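Local coordinates for protein putative transcriptional regulator, IclR family (PDB 3OBF) that probably acts as a DNA-binding transcription factor of the IclR family, this chain being its C-terminal, probably effector-binding, domain, at residues Val8-Leu13 / Glu38-Arg43; Met27-Asn32 / Val66-Glu71; Gly31-Cys36 / Gly53-Glu58; Ser126-His131 / Lys166-Leu171; Ala137-Pro142 / Glu158-Ala163. All coordinates share one frame; numbering follows the deposited sequence. Where two conformers were deposited one is given.

Contact 1 of 5, residues Val8-Leu13 / Glu38-Arg43; sequences VAYPVL and EQIPSR
Glu-38 starts the contact from strand 34-40. Its CG is anti to the backbone N (chi1 -161°) and the chain runs on extended, so the carboxylate ends beside the helix, against the backbone and CB of Tyr-10. OE2 lies 3.7 Å from Tyr-10 CB and 3.9 Å from Ala-9 CB, while the carboxylate carbon sits at the edge of the tyrosine ring, the two planes 75° apart. The backbone of Glu-38 is covered as well: Leu-13 CD1 is 3.7 Å from its carbonyl O. An alanine at Glu-38 removes the carboxylate that lies against Tyr-10 and Ala-9 and would probably loosen the packing of helix on strand. The CB of Gln-39 points away from the helix, and its NE2 is hydrogen-bonded to Ala-50 O. Ile-40 faces the helix again. Its CG1 packs 3.6 Å from Leu-13 CB, and its CD1 reaches Tyr-10 CE1 at 3.5 Å, the two side chains crossing at about a right angle. The axes of helix 8-13 and strand 38-40 run at 17° to each other, 8.5 Å apart at closest; Leu-26 of the adjacent strand 24-29 touches Ala-9, Leu-13 and Glu-38, and helix 150-170 packs on Val-8, Pro-11 and Val-12.

Contact 2 of 5, residues Met27-Asn32 / Val66-Glu71; sequences MVWNGN and VFLASE
Aromatic packing carries most of this contact. Trp-29, with CG anti to its backbone N (chi1 -174°), and Phe-67, with CG anti to its carbonyl carbon, slide past each other in opposite directions, so that each lays its CB over the ring of the other. Trp-29 CB stands 3.5 Å from the centroid of the phenylalanine ring, and Phe-67 CB is 3.7 Å from the centroid of the six-membered ring of the indole; both are CH-pi contacts over a face. The ring planes are only 20° apart but so far displaced that the rings themselves barely overlap. On the opposite face of the indole lies the backbone of the turn, with Gly-31 N 3.4 Å above the plane near the rim.

Aliphatic contacts extend this patch. Leu-68 CD2 approaches Trp-29 CZ2 at 3.7 Å, and Met-27, a selenomethionine here, places CB against Phe-67 CE2 before its bent chain leads away. In this alpha/beta domain of the IclR C-terminal family, the contact packs helix 62-69 on the antiparallel sheet at the end of strand 24-29.

One polar bond crosses the segments: Trp-29 NE1 donates to Glu-71 OE2 at 2.9 Å, nearly in the indole plane; OE2 accepts with its anti lone pair. The two side chains meet tip to tip, which, with the packing on the ring faces, restrains rotation of the indole. Other bonds are local: Phe-67 O accepts from both the N and the OG of Ser-70, the latter at 2.6 Å, and Asn-30 OD1 accepts from Asn-32 N in an Asx turn.

Contact 3 of 5, residues Gly31-Cys36 / Gly53-Glu58; sequences GNESMC and GARYNE
The guanidinium of Arg-55 has the selenium of Met-35, a selenomethionine, 4.0 Å above its centre on one face, and the carboxylate of Glu-33 at its edge. Arg-55 NH1 donates to Glu-33 OE1 at 2.9 Å in a salt bridge, with the acceptor close to the guanidinium plane and using its syn lone pair; the N-H...O angle of 141° leaves the bond somewhat bent, and the two planes are 37° apart. Asn-30 ND2 gives the same OE1 a second hydrogen bond. Met-35, extended throughout, runs alongside Arg-55 in the same direction and brings CE within 3.5 Å of Arg-55 NH2. The Tyr-56 ring has Ser-34 O near its plane, at the edge, 3.8 Å from CD2.

Between these side chains the two backbones are laced together. Ser-34 and Tyr-56 form an antiparallel hydrogen-bonded pair, bonded in both directions, the shorter link being Tyr-56 N to Ser-34 O at 2.7 Å. Met-35 and Arg-55 follow as a non-hydrogen-bonded pair with side chains on one face, whereas Ser-34 and Tyr-56 turn to the other, where Ser-34 OG is hydrogen-bonded to Ser-63 OG. Further along, Cys-36 N donates to Ala-54 O, and Gly-53 N to Cys-36 O at 2.7 Å. This is antiparallel pairing at the sheet's margin: short strand 55-56 is its outermost strand on this side and is joined to strand 34-40.

Contact 4 of 5, residues Ser126-His131 / Lys166-Leu171; sequences SPVYDH and KVTTRL
This is a helix-on-sheet contact, in which the C-terminal end of helix 150-170 packs on the end of strand 121-129 and is tied to it by one direct hydrogen bond. The two short segments run almost parallel, 4° apart, with their axes 6.9 Å from each other.

Thr-168 is the polar centre. Its OG1 is anti to the carbonyl carbon (chi1 -67°) and faces the strand, where it accepts from Tyr-129 N at 3.0 Å in a nearly straight bond of 168°. The same oxygen is hydrogen-bonded to Ala-164 O one turn back in the helix and, at 2.8 Å, to a water that donates to Pro-127 O at 2.5 Å. The hydroxyl therefore links helix and strand both directly and through water. Its methyl, CG2, lies 3.5 Å from Tyr-129 O. A valine at Thr-168 lacks the hydroxyl that accepts from Tyr-129 N and bonds the water, and would probably loosen the tie between helix and strand.

Apolar packing flanks the hydroxyl. Val-128 CG1, anti to the backbone N, meets Leu-171 CD1 at 3.6 Å and Val-167 CG1 at 3.7 Å, crossing the leucine at about a right angle and the valine obliquely.

Around the contact, Val-128 pairs through its backbone with Val-136 and Ala-137 of strand 135-144, and its side chain also touches Ala-164 of the helix. Arg-170 lies against Val-8, Pro-11 and Val-12 of helix 3-20, so the end of helix 150-170 has the sheet and a second helix as neighbours.

Contact 5 of 5, residues Ala137-Pro142 / Glu158-Ala163; sequences ASVLIP and EACAAA
Strand 135-144, an inner strand of the antiparallel sheet in this IclR C-terminal domain, is covered here by helix 150-170 in the helix-on-sheet packing of an alpha/beta fold. The short segments run roughly antiparallel, at 151°, with their axes 8.3 Å apart.

Alternation along the strand decides what meets the helix: Val-139 and Ile-141 point toward it, whereas Leu-140 between them points away. From the helix, Cys-160 points back at the strand and enters between these two side chains, its CB serving one and its SG the other. Ile-141, with CG1 anti to the carbonyl carbon (chi1 -57°) and the chain extended to CD1, reaches toward the helix, across its direction; CD1 lies 3.8 Å from Cys-160 CB and, more loosely, 4.4 Å from Ala-159 CB. Val-139 has CG1 anti to its backbone N, and this methyl sits 4.0 Å from Cys-160 SG. Leu-16 of helix 3-20 touches Ala-159, Ala-163, Val-139 and Ile-141. Strand 121-129 borders the site too, with Val-124 against Ile-141 and Cys-160.

The cysteine torsion, with SG anti to the backbone N (chi1 -171°), turns the sulphur to the strand's backbone, where Cys-160 SG lies 3.2 Å from Val-139 O.

How the contacts relate
All five contacts involve one antiparallel sheet whose strands run in the order 55-56, 34-40, 24-29, 135-144, 121-129 and 111-114. Contacts 2 and 3 start from the same turn and have centres 9 Å apart; contact 3 joins two strands, while contact 2 sets helix 62-69 on the sheet. Contacts 4 and 5 share helix 150-170, their centres 11 Å apart, and use adjacent strands. Contact 1 brings in helix 3-20, which touches helix 150-170 through Val-12 and Ala-163. Along the chain, contact 1 interleaves with contacts 2 and 3, and contact 5 falls within the span of contact 4; strand 24-29 pairs with strand 135-144, as through Met-27 and Ser-138, joining N- and C-terminal parts in one sheet.

Contact 1 of 5, residues Val8-Leu13 / Glu38-Arg43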
# COMPACT_ATOMS: atom_id res chain seq x y z
N VAL A 8 -15.28 8.11 2.54
CA VAL A 8 -15.78 6.83 2.08
C VAL A 8 -14.97 5.70 2.71
O VAL A 8 -15.49 4.64 3.00
CB VAL A 8 -15.73 6.77 0.54
CG1 VAL A 8 -15.71 5.33 0.07
CG2 VAL A 8 -16.90 7.53 -0.06
N ALA A 9 -13.68 5.95 2.94
CA ALA A 9 -12.81 4.91 3.42
C ALA A 9 -13.01 4.62 4.88
O ALA A 9 -12.80 3.47 5.29
CB ALA A 9 -11.30 5.21 3.14
N TYR A 10 -13.35 5.63 5.68
CA TYR A 10 -13.35 5.41 7.12
C TYR A 10 -14.14 4.16 7.62
O TYR A 10 -13.59 3.37 8.38
CB TYR A 10 -13.72 6.66 7.93
CG TYR A 10 -13.67 6.35 9.40
CD1 TYR A 10 -12.48 6.45 10.10
CD2 TYR A 10 -14.81 5.89 10.09
CE1 TYR A 10 -12.41 6.13 11.46
CE2 TYR A 10 -14.74 5.57 11.46
CZ TYR A 10 -13.52 5.68 12.11
OH TYR A 10 -13.42 5.38 13.43
N PRO A 11 -15.43 4.00 7.21
CA PRO A 11 -16.19 2.82 7.68
C PRO A 11 -15.58 1.53 7.19
O PRO A 11 -15.71 0.48 7.86
CB PRO A 11 -17.57 2.96 7.03
CG PRO A 11 -17.65 4.37 6.52
CD PRO A 11 -16.24 4.86 6.32
N VAL A 12 -14.96 1.59 6.01
CA VAL A 12 -14.42 0.40 5.39
C VAL A 12 -13.12 0.01 6.15
O VAL A 12 -12.87 -1.16 6.40
CB VAL A 12 -14.18 0.59 3.87
CG1 VAL A 12 -13.40 -0.57 3.28
CG2 VAL A 12 -15.50 0.77 3.11
N LEU A 13 -12.33 0.99 6.56
CA LEU A 13 -11.10 0.68 7.35
C LEU A 13 -11.48 0.14 8.72
O LEU A 13 -10.84 -0.77 9.20
CB LEU A 13 -10.19 1.90 7.54
CG LEU A 13 -9.60 2.64 6.34
CD1 LEU A 13 -8.93 3.94 6.83
CD2 LEU A 13 -8.60 1.77 5.52
N GLU A 38 -5.40 8.44 7.07
CA GLU A 38 -6.49 7.92 7.87
C GLU A 38 -6.16 6.49 8.26
O GLU A 38 -5.76 5.69 7.41
CB GLU A 38 -7.81 7.95 7.07
CG GLU A 38 -9.06 7.85 7.92
CD GLU A 38 -10.30 8.28 7.13
OE1 GLU A 38 -10.91 9.30 7.52
OE2 GLU A 38 -10.66 7.61 6.12
N GLN A 39 -6.32 6.15 9.54
CA GLN A 39 -6.00 4.81 10.00
C GLN A 39 -6.78 4.37 11.25
O GLN A 39 -7.25 5.21 12.03
CB GLN A 39 -4.47 4.67 10.20
CG GLN A 39 -3.93 5.42 11.42
CD GLN A 39 -3.73 4.50 12.61
OE1 GLN A 39 -4.56 4.47 13.51
NE2 GLN A 39 -2.63 3.74 12.62
N ILE A 40 -6.93 3.06 11.40
CA ILE A 40 -7.58 2.44 12.56
C ILE A 40 -6.52 1.58 13.20
O ILE A 40 -5.93 0.75 12.53
CB ILE A 40 -8.71 1.48 12.16
CG1 ILE A 40 -9.61 2.07 11.07
CG2 ILE A 40 -9.53 0.99 13.45
CD1 ILE A 40 -10.49 3.19 11.58
N PRO A 41 -6.27 1.72 14.50
CA PRO A 41 -5.19 0.88 15.06
C PRO A 41 -5.61 -0.59 15.32
O PRO A 41 -6.79 -0.85 15.61
CB PRO A 41 -4.85 1.58 16.40
CG PRO A 41 -6.21 2.15 16.87
CD PRO A 41 -6.80 2.68 15.49
N SER A 42 -4.65 -1.52 15.20
CA SER A 42 -4.79 -2.89 15.65
C SER A 42 -5.33 -2.94 17.09
O SER A 42 -4.97 -2.10 17.91
CB SER A 42 -3.42 -3.57 15.62
OG SER A 42 -3.48 -4.89 16.14
N ARG A 43 -6.18 -3.92 17.40
CA ARG A 43 -6.69 -4.10 18.77
C ARG A 43 -5.59 -4.64 19.68
O ARG A 43 -5.77 -4.75 20.89
CB ARG A 43 -7.89 -5.07 18.82
CG ARG A 43 -7.49 -6.48 18.44
CD ARG A 43 -8.64 -7.46 18.46
NE ARG A 43 -8.15 -8.78 18.08
CZ ARG A 43 -7.55 -9.63 18.92
NH1 ARG A 43 -7.40 -9.31 20.21
NH2 ARG A 43 -7.12 -10.80 18.48

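Contact 2 of 5, residues Met27-Asn32 / Val66-Glu71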
# COMPACT_ATOMS: atom_id res chain seq x y z
N MSE A 27 -3.67 5.44 2.42
CA MSE A 27 -2.48 6.15 1.99
C MSE A 27 -2.78 7.03 0.77
O MSE A 27 -3.62 6.68 -0.09
CB MSE A 27 -1.37 5.16 1.64
CG MSE A 27 -1.25 4.00 2.57
SE MSE A 27 -0.84 4.56 4.42
CE MSE A 27 1.01 5.08 4.18
N VAL A 28 -2.09 8.17 0.71
CA VAL A 28 -2.05 9.00 -0.50
C VAL A 28 -0.61 9.22 -0.98
O VAL A 28 0.34 9.10 -0.21
CB VAL A 28 -2.79 10.35 -0.36
CG1 VAL A 28 -4.28 10.12 -0.04
CG2 VAL A 28 -2.07 11.24 0.69
N TRP A 29 -0.48 9.55 -2.26
CA TRP A 29 0.79 9.68 -2.94
C TRP A 29 1.02 11.14 -3.21
O TRP A 29 0.12 11.80 -3.75
CB TRP A 29 0.69 8.93 -4.27
CG TRP A 29 1.96 8.82 -5.07
CD1 TRP A 29 2.16 9.24 -6.36
CD2 TRP A 29 3.20 8.23 -4.65
NE1 TRP A 29 3.44 8.95 -6.76
CE2 TRP A 29 4.10 8.34 -5.73
CE3 TRP A 29 3.63 7.62 -3.46
CZ2 TRP A 29 5.40 7.85 -5.66
CZ3 TRP A 29 4.92 7.13 -3.40
CH2 TRP A 29 5.79 7.24 -4.49
N ASN A 30 2.17 11.66 -2.83
CA ASN A 30 2.56 13.02 -3.27
C ASN A 30 3.61 13.07 -4.38
O ASN A 30 4.15 14.14 -4.70
CB ASN A 30 3.00 13.89 -2.08
CG ASN A 30 4.23 13.36 -1.40
OD1 ASN A 30 4.95 12.54 -1.94
ND2 ASN A 30 4.49 13.85 -0.19
N GLY A 31 3.94 11.91 -4.95
CA GLY A 31 4.89 11.84 -6.06
C GLY A 31 6.25 11.30 -5.70
O GLY A 31 6.96 10.77 -6.54
N ASN A 32 6.64 11.43 -4.44
CA ASN A 32 7.86 10.76 -4.02
C ASN A 32 7.73 10.07 -2.64
O ASN A 32 8.74 9.59 -2.08
CB ASN A 32 9.09 11.70 -4.15
CG ASN A 32 8.95 12.96 -3.34
OD1 ASN A 32 8.05 13.08 -2.50
ND2 ASN A 32 9.82 13.92 -3.57
N VAL A 66 2.43 0.06 -4.75
CA VAL A 66 1.10 0.31 -5.36
C VAL A 66 1.10 1.64 -6.14
O VAL A 66 0.71 1.67 -7.32
CB VAL A 66 0.04 0.33 -4.26
CG1 VAL A 66 -1.28 0.88 -4.75
CG2 VAL A 66 -0.14 -1.05 -3.72
N PHE A 67 1.56 2.71 -5.51
CA PHE A 67 1.61 3.98 -6.21
C PHE A 67 2.59 4.01 -7.39
O PHE A 67 2.30 4.60 -8.43
CB PHE A 67 1.90 5.14 -5.25
CG PHE A 67 0.80 5.40 -4.29
CD1 PHE A 67 -0.48 5.71 -4.76
CD2 PHE A 67 1.02 5.32 -2.93
CE1 PHE A 67 -1.54 5.95 -3.88
CE2 PHE A 67 -0.05 5.57 -2.02
CZ PHE A 67 -1.32 5.89 -2.51
N LEU A 68 3.75 3.40 -7.26
CA LEU A 68 4.69 3.40 -8.37
C LEU A 68 4.15 2.60 -9.59
O LEU A 68 4.53 2.87 -10.73
CB LEU A 68 6.05 2.92 -7.90
CG LEU A 68 6.82 3.87 -6.97
CD1 LEU A 68 8.16 3.26 -6.59
CD2 LEU A 68 7.07 5.19 -7.62
N ALA A 69 3.27 1.63 -9.34
CA ALA A 69 2.55 0.96 -10.44
C ALA A 69 1.71 1.94 -11.27
O ALA A 69 1.46 1.70 -12.45
CB ALA A 69 1.69 -0.20 -9.92
N SER A 70 1.30 3.05 -10.67
CA SER A 70 0.54 4.07 -11.41
C SER A 70 1.42 5.03 -12.20
O SER A 70 0.90 5.79 -13.02
CB SER A 70 -0.36 4.89 -10.47
OG SER A 70 0.41 5.86 -9.77
N GLU A 71 2.73 5.02 -11.95
CA GLU A 71 3.66 5.90 -12.67
C GLU A 71 4.15 5.30 -14.00
O GLU A 71 4.10 4.10 -14.26
CB GLU A 71 4.88 6.25 -11.80
CG GLU A 71 4.58 6.99 -10.47
CD GLU A 71 4.18 8.47 -10.64
OE1 GLU A 71 4.21 9.01 -11.77
OE2 GLU A 71 3.84 9.12 -9.61

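Contact 3 of 5, residues Gly31-Cys36 / Gly53-Glu58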
# COMPACT_ATOMS: atom_id res chain seq x y z
N GLY A 31 3.94 11.91 -4.95
CA GLY A 31 4.89 11.84 -6.06
C GLY A 31 6.25 11.30 -5.70
O GLY A 31 6.96 10.77 -6.54
N ASN A 32 6.64 11.43 -4.44
CA ASN A 32 7.86 10.76 -4.02
C ASN A 32 7.73 10.07 -2.64
O ASN A 32 8.74 9.59 -2.08
CB ASN A 32 9.09 11.70 -4.15
CG ASN A 32 8.95 12.96 -3.34
OD1 ASN A 32 8.05 13.08 -2.50
ND2 ASN A 32 9.82 13.92 -3.57
N GLU A 33 6.51 10.04 -2.11
CA GLU A 33 6.22 9.50 -0.77
C GLU A 33 4.79 9.04 -0.64
O GLU A 33 3.85 9.68 -1.15
CB GLU A 33 6.38 10.53 0.35
CG GLU A 33 7.69 11.20 0.54
CD GLU A 33 7.52 12.34 1.52
OE1 GLU A 33 6.56 13.11 1.36
OE2 GLU A 33 8.33 12.44 2.46
N SER A 34 4.63 7.97 0.11
CA SER A 34 3.32 7.52 0.47
C SER A 34 3.03 8.03 1.88
O SER A 34 3.89 7.96 2.76
CB SER A 34 3.27 6.00 0.38
OG SER A 34 1.96 5.61 0.63
N MSE A 35 1.83 8.59 2.10
CA MSE A 35 1.52 9.19 3.40
C MSE A 35 0.24 8.64 3.97
O MSE A 35 -0.76 8.52 3.26
CB MSE A 35 1.46 10.73 3.32
CG MSE A 35 1.37 11.41 4.68
SE MSE A 35 1.29 13.34 4.50
CE MSE A 35 1.73 13.95 6.27
N CYS A 36 0.27 8.33 5.27
CA CYS A 36 -0.93 7.86 5.94
C CYS A 36 -1.86 9.04 6.32
O CYS A 36 -1.46 9.95 7.05
CB CYS A 36 -0.58 7.00 7.15
SG CYS A 36 -2.09 6.54 8.05
N GLY A 53 0.01 10.59 9.27
CA GLY A 53 1.10 11.47 8.85
C GLY A 53 2.41 10.77 8.54
O GLY A 53 3.30 11.39 7.99
N ALA A 54 2.52 9.48 8.85
CA ALA A 54 3.71 8.73 8.54
C ALA A 54 3.93 8.73 7.02
O ALA A 54 2.97 8.68 6.22
CB ALA A 54 3.60 7.29 9.08
N ARG A 55 5.19 8.86 6.65
CA ARG A 55 5.60 8.98 5.26
C ARG A 55 6.57 7.88 4.90
O ARG A 55 7.53 7.63 5.64
CB ARG A 55 6.24 10.34 5.00
CG ARG A 55 5.32 11.57 5.07
CD ARG A 55 6.21 12.84 5.20
NE ARG A 55 5.47 14.07 5.49
CZ ARG A 55 4.97 14.91 4.57
NH1 ARG A 55 5.10 14.66 3.27
NH2 ARG A 55 4.31 16.00 4.95
N TYR A 56 6.34 7.24 3.77
CA TYR A 56 7.15 6.08 3.36
C TYR A 56 7.79 6.35 2.00
O TYR A 56 7.10 6.73 1.06
CB TYR A 56 6.26 4.81 3.32
CG TYR A 56 5.67 4.48 4.68
CD1 TYR A 56 6.35 3.66 5.59
CD2 TYR A 56 4.44 5.03 5.06
CE1 TYR A 56 5.82 3.39 6.86
CE2 TYR A 56 3.89 4.79 6.31
CZ TYR A 56 4.59 3.97 7.21
OH TYR A 56 4.02 3.74 8.43
N ASN A 57 9.11 6.17 1.90
CA ASN A 57 9.77 6.31 0.58
C ASN A 57 10.71 5.15 0.20
O ASN A 57 11.58 5.30 -0.67
CB ASN A 57 10.47 7.66 0.43
CG ASN A 57 11.78 7.71 1.17
OD1 ASN A 57 11.91 7.13 2.22
ND2 ASN A 57 12.76 8.39 0.61
N GLU A 58 10.53 3.99 0.84
CA GLU A 58 11.27 2.78 0.48
C GLU A 58 10.48 2.06 -0.59
O GLU A 58 9.26 1.85 -0.47
CB GLU A 58 11.45 1.87 1.71
CG GLU A 58 12.33 2.56 2.79
CD GLU A 58 12.35 1.84 4.13
OE1 GLU A 58 13.21 0.95 4.30
OE2 GLU A 58 11.53 2.17 5.03

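Contact 4 of 5, residues Ser126-His131 / Lys166-Leu171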
# COMPACT_ATOMS: atom_id res chain seq x y z
N SER A 126 -3.26 -2.15 -1.52
CA SER A 126 -4.08 -2.25 -2.74
C SER A 126 -4.52 -0.87 -3.24
O SER A 126 -4.71 0.03 -2.43
CB SER A 126 -5.32 -3.11 -2.49
OG SER A 126 -4.92 -4.42 -2.13
N PRO A 127 -4.70 -0.69 -4.56
CA PRO A 127 -5.00 0.64 -5.10
C PRO A 127 -6.50 0.96 -5.04
O PRO A 127 -7.32 0.06 -5.06
CB PRO A 127 -4.49 0.56 -6.56
CG PRO A 127 -4.62 -0.96 -6.91
CD PRO A 127 -4.37 -1.69 -5.62
N VAL A 128 -6.82 2.25 -4.92
CA VAL A 128 -8.18 2.74 -4.92
C VAL A 128 -8.25 3.61 -6.14
O VAL A 128 -7.31 4.37 -6.38
CB VAL A 128 -8.45 3.58 -3.64
CG1 VAL A 128 -9.80 4.35 -3.75
CG2 VAL A 128 -8.45 2.69 -2.41
N TYR A 129 -9.32 3.49 -6.93
CA TYR A 129 -9.50 4.30 -8.14
C TYR A 129 -10.72 5.20 -8.08
O TYR A 129 -11.72 4.86 -7.44
CB TYR A 129 -9.62 3.41 -9.39
CG TYR A 129 -8.43 2.54 -9.62
CD1 TYR A 129 -7.33 3.01 -10.31
CD2 TYR A 129 -8.42 1.24 -9.15
CE1 TYR A 129 -6.21 2.18 -10.52
CE2 TYR A 129 -7.33 0.41 -9.36
CZ TYR A 129 -6.23 0.89 -10.04
OH TYR A 129 -5.15 0.07 -10.22
N ASP A 130 -10.65 6.34 -8.78
CA ASP A 130 -11.80 7.24 -8.92
C ASP A 130 -12.56 6.90 -10.20
O ASP A 130 -12.21 5.94 -10.91
CB ASP A 130 -11.38 8.72 -8.88
CG ASP A 130 -10.58 9.20 -10.14
OD1 ASP A 130 -10.61 8.54 -11.24
OD2 ASP A 130 -9.94 10.28 -10.02
N HIS A 131 -13.61 7.68 -10.48
CA HIS A 131 -14.52 7.40 -11.59
C HIS A 131 -13.84 7.59 -12.97
O HIS A 131 -14.33 7.12 -13.98
CB HIS A 131 -15.80 8.26 -11.46
CG HIS A 131 -15.57 9.72 -11.70
ND1 HIS A 131 -15.66 10.29 -12.96
CD2 HIS A 131 -15.27 10.74 -10.86
CE1 HIS A 131 -15.43 11.59 -12.88
NE2 HIS A 131 -15.19 11.89 -11.61
N LYS A 166 -13.98 -1.99 -2.24
CA LYS A 166 -15.18 -1.38 -1.65
C LYS A 166 -15.07 0.16 -1.67
O LYS A 166 -16.05 0.85 -1.91
CB LYS A 166 -15.34 -1.82 -0.18
CG LYS A 166 -16.19 -3.03 0.07
CD LYS A 166 -16.82 -2.97 1.46
CE LYS A 166 -18.26 -3.56 1.42
NZ LYS A 166 -18.38 -5.03 1.70
N VAL A 167 -13.91 0.69 -1.34
CA VAL A 167 -13.71 2.13 -1.41
C VAL A 167 -13.87 2.64 -2.86
O VAL A 167 -14.57 3.63 -3.10
CB VAL A 167 -12.35 2.53 -0.79
CG1 VAL A 167 -12.08 4.07 -0.91
CG2 VAL A 167 -12.33 2.09 0.66
N THR A 168 -13.25 1.95 -3.81
CA THR A 168 -13.36 2.31 -5.23
C THR A 168 -14.83 2.33 -5.65
O THR A 168 -15.29 3.30 -6.25
CB THR A 168 -12.62 1.30 -6.10
OG1 THR A 168 -11.21 1.39 -5.86
CG2 THR A 168 -12.90 1.53 -7.60
N THR A 169 -15.55 1.25 -5.35
CA THR A 169 -16.96 1.14 -5.67
C THR A 169 -17.71 2.32 -5.09
O THR A 169 -18.54 2.93 -5.76
CB THR A 169 -17.55 -0.14 -5.05
OG1 THR A 169 -17.01 -1.29 -5.70
CG2 THR A 169 -19.09 -0.16 -5.16
N ARG A 170 -17.42 2.67 -3.83
CA ARG A 170 -18.18 3.71 -3.19
C ARG A 170 -17.85 5.10 -3.71
O ARG A 170 -18.64 6.01 -3.53
CB ARG A 170 -18.01 3.64 -1.67
CG ARG A 170 -18.73 2.49 -1.02
CD ARG A 170 -19.17 2.98 0.33
NE ARG A 170 -19.17 1.97 1.39
CZ ARG A 170 -18.71 2.20 2.63
NH1 ARG A 170 -18.17 3.39 2.95
NH2 ARG A 170 -18.76 1.23 3.54
N LEU A 171 -16.69 5.25 -4.35
CA LEU A 171 -16.31 6.49 -5.03
C LEU A 171 -16.90 6.62 -6.43
O LEU A 171 -16.70 7.62 -7.09
CB LEU A 171 -14.78 6.63 -5.11
CG LEU A 171 -13.97 6.81 -3.83
CD1 LEU A 171 -12.49 6.75 -4.15
CD2 LEU A 171 -14.28 8.12 -3.17
O HOH W 1 -9.51 -0.84 -5.76

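Contact 5 of 5, residues Ala137-Pro142 / Glu158-Ala163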
# COMPACT_ATOMS: atom_id res chain seq x y z
N ALA A 137 -5.58 6.59 -4.21
CA ALA A 137 -5.20 6.27 -2.85
C ALA A 137 -4.85 4.81 -2.84
O ALA A 137 -5.01 4.12 -3.84
CB ALA A 137 -6.36 6.56 -1.88
N SER A 138 -4.40 4.33 -1.70
CA SER A 138 -4.35 2.91 -1.50
C SER A 138 -4.69 2.53 -0.09
O SER A 138 -4.55 3.32 0.83
CB SER A 138 -3.01 2.34 -1.96
OG SER A 138 -2.09 2.31 -0.94
N VAL A 139 -5.17 1.30 0.09
CA VAL A 139 -5.39 0.77 1.43
C VAL A 139 -4.18 -0.07 1.85
O VAL A 139 -3.69 -0.89 1.06
CB VAL A 139 -6.68 -0.07 1.46
CG1 VAL A 139 -6.86 -0.77 2.87
CG2 VAL A 139 -7.90 0.83 1.07
N LEU A 140 -3.69 0.16 3.08
CA LEU A 140 -2.54 -0.54 3.62
C LEU A 140 -2.94 -1.33 4.89
O LEU A 140 -3.67 -0.80 5.74
CB LEU A 140 -1.42 0.46 3.95
CG LEU A 140 -0.19 0.04 4.80
CD1 LEU A 140 0.67 -0.99 4.07
CD2 LEU A 140 0.68 1.27 5.28
N ILE A 141 -2.47 -2.58 4.98
CA ILE A 141 -2.52 -3.32 6.22
C ILE A 141 -1.07 -3.56 6.62
O ILE A 141 -0.39 -4.41 6.03
CB ILE A 141 -3.29 -4.69 6.11
CG1 ILE A 141 -4.74 -4.51 5.61
CG2 ILE A 141 -3.28 -5.40 7.50
CD1 ILE A 141 -5.50 -5.84 5.37
N PRO A 142 -0.57 -2.79 7.60
CA PRO A 142 0.73 -3.15 8.19
C PRO A 142 0.56 -4.07 9.39
O PRO A 142 -0.45 -3.99 10.07
CB PRO A 142 1.28 -1.80 8.62
CG PRO A 142 -0.06 -0.97 9.03
CD PRO A 142 -1.19 -1.62 8.26
N GLU A 158 -5.71 -10.44 0.39
CA GLU A 158 -7.05 -10.60 -0.16
C GLU A 158 -8.02 -9.68 0.55
O GLU A 158 -8.87 -9.03 -0.08
CB GLU A 158 -7.53 -12.06 -0.03
CG GLU A 158 -8.97 -12.30 -0.48
CD GLU A 158 -9.35 -13.79 -0.46
OE1 GLU A 158 -8.43 -14.64 -0.43
OE2 GLU A 158 -10.56 -14.11 -0.49
N ALA A 159 -7.91 -9.61 1.88
CA ALA A 159 -8.75 -8.72 2.66
C ALA A 159 -8.51 -7.27 2.23
O ALA A 159 -9.45 -6.49 2.06
CB ALA A 159 -8.46 -8.90 4.16
N CYS A 160 -7.23 -6.93 2.02
CA CYS A 160 -6.85 -5.58 1.66
C CYS A 160 -7.44 -5.22 0.31
O CYS A 160 -7.97 -4.15 0.13
CB CYS A 160 -5.33 -5.48 1.63
SG CYS A 160 -4.72 -3.85 1.45
N ALA A 161 -7.34 -6.15 -0.63
CA ALA A 161 -7.82 -5.93 -1.97
C ALA A 161 -9.35 -5.79 -1.95
O ALA A 161 -9.91 -4.94 -2.67
CB ALA A 161 -7.39 -7.08 -2.86
N ALA A 162 -10.02 -6.60 -1.11
CA ALA A 162 -11.47 -6.52 -1.01
C ALA A 162 -11.90 -5.18 -0.46
O ALA A 162 -12.81 -4.57 -0.99
CB ALA A 162 -12.07 -7.69 -0.17
N ALA A 163 -11.21 -4.69 0.57
CA ALA A 163 -11.48 -3.38 1.16
C ALA A 163 -11.22 -2.24 0.16
O ALA A 163 -12.05 -1.33 0.02
CB ALA A 163 -10.67 -3.16 2.45